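Local coordinates for adherence and virulence protein A (Streptococcus pneumoniae, PDB 6PON) that probably binds fibronectin and so helps the pneumococcus adhere to host tissue, as a virulence factor of the NFACT family, at residues Gln115-Ile129 against Val132-Val146. Sequence-based numbering, arbitrary orientation.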
loop_
_atom_site.group_PDB
_atom_site.type_symbol
_atom_site.label_atom_id
_atom_site.label_comp_id
_atom_site.label_asym_id
_atom_site.label_seq_id
_atom_site.Cartn_x
_atom_site.Cartn_y
_atom_site.Cartn_z
ATOM N N GLN B 115 31.153 -33.490 -16.932
ATOM C CA GLN B 115 30.098 -32.540 -16.592
ATOM C C GLN B 115 30.213 -31.291 -17.461
ATOM O O GLN B 115 31.312 -30.873 -17.829
ATOM C CB GLN B 115 30.150 -32.111 -15.121
ATOM C CG GLN B 115 29.090 -32.746 -14.218
ATOM C CD GLN B 115 28.905 -32.009 -12.864
ATOM O OE1 GLN B 115 29.841 -31.411 -12.322
ATOM N NE2 GLN B 115 27.684 -32.046 -12.333
ATOM N N ALA B 116 29.071 -30.681 -17.771
ATOM C CA ALA B 116 29.079 -29.449 -18.544
ATOM C C ALA B 116 27.836 -28.642 -18.212
ATOM O O ALA B 116 26.842 -29.171 -17.705
ATOM C CB ALA B 116 29.160 -29.734 -20.056
ATOM N N THR B 117 27.894 -27.349 -18.509
ATOM C CA THR B 117 26.779 -26.437 -18.267
ATOM C C THR B 117 26.342 -25.826 -19.590
ATOM O O THR B 117 27.164 -25.248 -20.312
ATOM C CB THR B 117 27.162 -25.318 -17.301
ATOM O OG1 THR B 117 27.839 -25.863 -16.161
ATOM C CG2 THR B 117 25.905 -24.561 -16.853
ATOM N N LEU B 118 25.063 -25.961 -19.916
ATOM C CA LEU B 118 24.499 -25.352 -21.110
ATOM C C LEU B 118 23.837 -24.052 -20.678
ATOM O O LEU B 118 22.938 -24.073 -19.836
ATOM C CB LEU B 118 23.506 -26.298 -21.787
ATOM C CG LEU B 118 22.781 -25.810 -23.047
ATOM C CD1 LEU B 118 23.748 -25.577 -24.194
ATOM C CD2 LEU B 118 21.693 -26.793 -23.432
ATOM N N ILE B 119 24.305 -22.929 -21.220
ATOM C CA ILE B 119 23.924 -21.593 -20.771
ATOM C C ILE B 119 23.258 -20.848 -21.920
ATOM O O ILE B 119 23.831 -20.754 -23.015
ATOM C CB ILE B 119 25.138 -20.779 -20.291
ATOM C CG1 ILE B 119 25.929 -21.511 -19.205
ATOM C CG2 ILE B 119 24.688 -19.377 -19.850
ATOM C CD1 ILE B 119 27.213 -20.767 -18.771
ATOM N N ILE B 120 22.078 -20.274 -21.661
ATOM C CA ILE B 120 21.452 -19.356 -22.605
ATOM C C ILE B 120 21.380 -17.981 -21.956
ATOM O O ILE B 120 20.927 -17.848 -20.816
ATOM C CB ILE B 120 20.059 -19.830 -23.078
ATOM C CG1 ILE B 120 19.466 -18.815 -24.058
ATOM C CG2 ILE B 120 19.073 -20.073 -21.900
ATOM C CD1 ILE B 120 18.122 -19.227 -24.650
ATOM N N GLU B 121 21.860 -16.972 -22.677
ATOM C CA GLU B 121 21.779 -15.575 -22.283
ATOM C C GLU B 121 20.847 -14.888 -23.263
ATOM O O GLU B 121 21.110 -14.884 -24.472
ATOM C CB GLU B 121 23.151 -14.906 -22.315
ATOM C CG GLU B 121 24.235 -15.640 -21.553
ATOM C CD GLU B 121 25.601 -15.077 -21.879
ATOM O OE1 GLU B 121 25.649 -14.179 -22.762
ATOM O OE2 GLU B 121 26.605 -15.515 -21.262
ATOM N N ILE B 122 19.764 -14.325 -22.744
ATOM C CA ILE B 122 18.768 -13.645 -23.558
ATOM C C ILE B 122 18.982 -12.159 -23.316
ATOM O O ILE B 122 18.445 -11.573 -22.374
ATOM C CB ILE B 122 17.360 -14.106 -23.222
ATOM C CG1 ILE B 122 17.281 -15.611 -23.467
ATOM C CG2 ILE B 122 16.349 -13.370 -24.074
ATOM C CD1 ILE B 122 16.129 -16.277 -22.786
ATOM N N MET B 123 19.796 -11.551 -24.178
ATOM C CA MET B 123 20.317 -10.196 -24.040
ATOM C C MET B 123 20.201 -9.449 -25.353
ATOM O O MET B 123 21.157 -8.830 -25.825
ATOM C CB MET B 123 21.783 -10.207 -23.604
ATOM C CG MET B 123 22.076 -11.042 -22.360
ATOM S SD MET B 123 21.659 -10.127 -20.875
ATOM C CE MET B 123 21.759 -11.401 -19.626
ATOM N N GLY B 124 19.036 -9.530 -25.984
ATOM C CA GLY B 124 18.813 -8.833 -27.233
ATOM C C GLY B 124 19.888 -9.095 -28.271
ATOM O O GLY B 124 20.137 -10.245 -28.642
ATOM N N LYS B 125 20.550 -8.023 -28.714
ATOM C CA LYS B 125 21.582 -8.114 -29.741
ATOM C C LYS B 125 22.717 -9.057 -29.336
ATOM O O LYS B 125 23.370 -9.649 -30.199
ATOM C CB LYS B 125 22.105 -6.700 -30.030
ATOM C CG LYS B 125 23.569 -6.602 -30.401
ATOM C CD LYS B 125 24.118 -5.236 -30.065
ATOM C CE LYS B 125 23.871 -4.288 -31.203
ATOM N NZ LYS B 125 24.632 -4.721 -32.407
ATOM N N HIS B 126 22.948 -9.233 -28.039
ATOM C CA HIS B 126 24.048 -10.040 -27.541
ATOM C C HIS B 126 23.613 -11.411 -27.053
ATOM O O HIS B 126 24.415 -12.114 -26.435
ATOM C CB HIS B 126 24.760 -9.295 -26.417
ATOM C CG HIS B 126 25.372 -7.999 -26.852
ATOM N ND1 HIS B 126 26.149 -7.886 -27.985
ATOM C CD2 HIS B 126 25.318 -6.762 -26.306
ATOM C CE1 HIS B 126 26.549 -6.634 -28.117
ATOM N NE2 HIS B 126 26.055 -5.931 -27.112
ATOM N N SER B 127 22.364 -11.805 -27.300
ATOM C CA SER B 127 21.913 -13.133 -26.908
ATOM C C SER B 127 22.846 -14.180 -27.486
ATOM O O SER B 127 23.423 -13.993 -28.563
ATOM C CB SER B 127 20.490 -13.393 -27.386
ATOM O OG SER B 127 19.607 -12.411 -26.882
ATOM N N ASN B 128 23.018 -15.271 -26.737
ATOM C CA ASN B 128 23.945 -16.322 -27.126
ATOM C C ASN B 128 23.644 -17.600 -26.350
ATOM O O ASN B 128 22.957 -17.587 -25.325
ATOM C CB ASN B 128 25.396 -15.885 -26.908
ATOM C CG ASN B 128 26.318 -16.368 -28.012
ATOM O OD1 ASN B 128 26.145 -17.461 -28.564
ATOM N ND2 ASN B 128 27.292 -15.542 -28.357
ATOM N N ILE B 129 24.158 -18.713 -26.878
ATOM C CA ILE B 129 23.982 -20.040 -26.300
ATOM C C ILE B 129 25.355 -20.684 -26.250
ATOM O O ILE B 129 26.064 -20.720 -27.262
ATOM C CB ILE B 129 22.998 -20.908 -27.113
ATOM C CG1 ILE B 129 21.606 -20.265 -27.157
ATOM C CG2 ILE B 129 22.898 -22.315 -26.533
ATOM C CD1 ILE B 129 20.631 -20.978 -28.119
ATOM N N VAL B 132 29.710 -24.977 -21.626
ATOM C CA VAL B 132 30.906 -24.669 -20.863
ATOM C C VAL B 132 31.284 -25.906 -20.077
ATOM O O VAL B 132 30.422 -26.517 -19.437
ATOM C CB VAL B 132 30.686 -23.471 -19.923
ATOM C CG1 VAL B 132 31.902 -23.255 -19.049
ATOM C CG2 VAL B 132 30.383 -22.243 -20.731
ATOM N N ASP B 133 32.562 -26.285 -20.133
ATOM C CA ASP B 133 32.987 -27.433 -19.349
ATOM C C ASP B 133 33.044 -27.067 -17.880
ATOM O O ASP B 133 33.607 -26.039 -17.513
ATOM C CB ASP B 133 34.343 -27.953 -19.778
ATOM C CG ASP B 133 34.771 -29.111 -18.923
ATOM O OD1 ASP B 133 35.373 -28.875 -17.864
ATOM O OD2 ASP B 133 34.439 -30.255 -19.281
ATOM N N LYS B 134 32.511 -27.952 -17.040
ATOM C CA LYS B 134 32.231 -27.605 -15.651
ATOM C C LYS B 134 33.505 -27.484 -14.813
ATOM O O LYS B 134 33.566 -26.647 -13.900
ATOM C CB LYS B 134 31.283 -28.646 -15.057
ATOM C CG LYS B 134 30.951 -28.455 -13.598
ATOM C CD LYS B 134 29.788 -27.514 -13.417
ATOM C CE LYS B 134 29.346 -27.455 -11.966
ATOM N NZ LYS B 134 28.330 -26.394 -11.789
ATOM N N SER B 135 34.527 -28.300 -15.101
ATOM C CA SER B 135 35.760 -28.246 -14.319
ATOM C C SER B 135 36.675 -27.126 -14.803
ATOM O O SER B 135 37.055 -26.242 -14.026
ATOM C CB SER B 135 36.480 -29.594 -14.368
ATOM O OG SER B 135 36.401 -30.157 -15.662
ATOM N N SER B 136 37.020 -27.131 -16.093
ATOM C CA SER B 136 37.916 -26.111 -16.629
ATOM C C SER B 136 37.263 -24.733 -16.736
ATOM O O SER B 136 37.985 -23.732 -16.761
ATOM C CB SER B 136 38.431 -26.545 -18.002
ATOM O OG SER B 136 37.355 -26.677 -18.918
ATOM N N HIS B 137 35.931 -24.660 -16.814
ATOM C CA HIS B 137 35.191 -23.409 -17.024
ATOM C C HIS B 137 35.533 -22.750 -18.369
ATOM O O HIS B 137 35.399 -21.529 -18.542
ATOM C CB HIS B 137 35.397 -22.445 -15.857
ATOM C CG HIS B 137 34.901 -22.989 -14.553
ATOM N ND1 HIS B 137 33.560 -23.182 -14.290
ATOM C CD2 HIS B 137 35.565 -23.407 -13.446
ATOM C CE1 HIS B 137 33.418 -23.685 -13.076
ATOM N NE2 HIS B 137 34.620 -23.833 -12.543
ATOM N N LYS B 138 35.941 -23.563 -19.339
ATOM C CA LYS B 138 36.212 -23.107 -20.693
ATOM C C LYS B 138 34.996 -23.349 -21.575
ATOM O O LYS B 138 34.284 -24.348 -21.410
ATOM C CB LYS B 138 37.442 -23.825 -21.272
ATOM C CG LYS B 138 38.754 -23.441 -20.582
ATOM C CD LYS B 138 39.989 -24.082 -21.226
ATOM C CE LYS B 138 41.264 -23.510 -20.581
ATOM N NZ LYS B 138 42.549 -23.971 -21.195
ATOM N N ILE B 139 34.749 -22.427 -22.502
ATOM C CA ILE B 139 33.685 -22.631 -23.479
ATOM C C ILE B 139 34.051 -23.803 -24.378
ATOM O O ILE B 139 35.067 -23.770 -25.087
ATOM C CB ILE B 139 33.443 -21.363 -24.303
ATOM C CG1 ILE B 139 32.763 -20.305 -23.431
ATOM C CG2 ILE B 139 32.594 -21.682 -25.553
ATOM C CD1 ILE B 139 33.494 -18.992 -23.420
ATOM N N LEU B 140 33.229 -24.853 -24.350
ATOM C CA LEU B 140 33.417 -25.939 -25.301
ATOM C C LEU B 140 32.959 -25.530 -26.698
ATOM O O LEU B 140 33.577 -25.918 -27.699
ATOM C CB LEU B 140 32.683 -27.185 -24.813
ATOM C CG LEU B 140 33.229 -27.732 -23.483
ATOM C CD1 LEU B 140 32.212 -28.675 -22.800
ATOM C CD2 LEU B 140 34.637 -28.417 -23.688
ATOM N N GLU B 141 31.901 -24.730 -26.788
ATOM C CA GLU B 141 31.349 -24.278 -28.064
ATOM C C GLU B 141 30.250 -23.255 -27.769
ATOM O O GLU B 141 29.750 -23.164 -26.644
ATOM C CB GLU B 141 30.841 -25.475 -28.891
ATOM C CG GLU B 141 30.461 -25.250 -30.346
ATOM C CD GLU B 141 31.346 -24.292 -31.148
ATOM O OE1 GLU B 141 32.041 -24.743 -32.084
ATOM O OE2 GLU B 141 31.296 -23.066 -30.902
ATOM N N VAL B 142 29.909 -22.457 -28.772
ATOM C CA VAL B 142 29.062 -21.300 -28.529
ATOM C C VAL B 142 28.416 -20.895 -29.844
ATOM O O VAL B 142 29.090 -20.785 -30.875
ATOM C CB VAL B 142 29.856 -20.137 -27.905
ATOM C CG1 VAL B 142 31.151 -19.895 -28.670
ATOM C CG2 VAL B 142 29.023 -18.871 -27.897
ATOM N N ILE B 143 27.101 -20.666 -29.815
ATOM C CA ILE B 143 26.357 -20.624 -31.060
ATOM C C ILE B 143 26.650 -19.369 -31.864
ATOM O O ILE B 143 26.493 -19.383 -33.088
ATOM C CB ILE B 143 24.858 -20.790 -30.776
ATOM C CG1 ILE B 143 24.182 -21.490 -31.957
ATOM C CG2 ILE B 143 24.209 -19.439 -30.448
ATOM C CD1 ILE B 143 22.752 -21.866 -31.673
ATOM N N LYS B 144 27.100 -18.289 -31.229
ATOM C CA LYS B 144 27.515 -17.087 -31.950
ATOM C C LYS B 144 28.935 -16.734 -31.523
ATOM O O LYS B 144 29.133 -16.139 -30.459
ATOM C CB LYS B 144 26.570 -15.924 -31.692
ATOM C CG LYS B 144 25.570 -15.713 -32.811
ATOM C CD LYS B 144 24.835 -14.382 -32.659
ATOM C CE LYS B 144 23.762 -14.460 -31.602
ATOM N NZ LYS B 144 23.330 -13.105 -31.143
ATOM N N HIS B 145 29.920 -17.088 -32.348
ATOM C CA HIS B 145 31.300 -16.749 -32.023
ATOM C C HIS B 145 31.496 -15.239 -32.060
ATOM O O HIS B 145 30.965 -14.548 -32.932
ATOM C CB HIS B 145 32.264 -17.432 -32.988
ATOM C CG HIS B 145 32.326 -18.917 -32.825
ATOM N ND1 HIS B 145 33.352 -19.683 -33.341
ATOM C CD2 HIS B 145 31.487 -19.782 -32.206
ATOM C CE1 HIS B 145 33.149 -20.953 -33.037
ATOM N NE2 HIS B 145 32.022 -21.042 -32.353
ATOM N N VAL B 146 32.225 -14.713 -31.078
ATOM C CA VAL B 146 32.568 -13.290 -31.030
ATOM C C VAL B 146 34.048 -13.205 -30.700
ATOM O O VAL B 146 34.461 -13.567 -29.593
ATOM C CB VAL B 146 31.740 -12.500 -30.005
ATOM C CG1 VAL B 146 31.773 -10.998 -30.348
ATOM C CG2 VAL B 146 30.300 -13.011 -29.925
#
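Two successive beta hairpins, strands 113-121, 128-133 and 139-142, form one side of a five-stranded antiparallel sheet; strand 128-133 lies between the other two, pairing with 113-121 and, past the bend at Leu-140, meeting the chain after 139-142. At one end Thr-117 and Val-132 make an antiparallel hydrogen-bonded pair: Thr-117 N gives to Val-132 O at 2.8 Å, and Val-132 N returns a bond to Thr-117 O. Both are beta-branched, which suits an extended backbone, and Val-132 CG2 lies 4.0 Å from Ile-119 CD1 on the same face. Ala-116 pairs with Asp-133 in the adjoining non-hydrogen-bonded site, its small methyl touching Leu-131 and Leu-140 CD1. Lys-134 N bonds to Gln-115 O at 3.3 Å from above the carbonyl plane, and the lysine's aliphatic part packs along the glutamine, CG 3.4 Å from Gln-115 OE1; Gln-115 NE2 is hydrogen-bonded to Glu-89 OE1. In the turn that follows, Asp-133 OD1 accepts from Ser-136 N, an Asx motif, and from the hydroxyls of Ser-135 and Ser-136.

At the other end Ile-143 N bonds to Ile-129 O at 2.8 Å, while Ile-143 CG2 packs 3.8 Å from Ile-129 CB. Lys-144, its chain bent at CG-CD (chi3 -77°), reaches back so that NZ meets Ser-127 O at 2.7 Å. Asn-128 suits its buried place because its amide both gives and accepts. Three bonds together fix its rotation: OD1 accepts from Lys-144 N and from N of the next residue, Ile-129, and ND2 gives to Lys-144 O at 2.9 Å, nearly straight (176°) and in the plane of both groups.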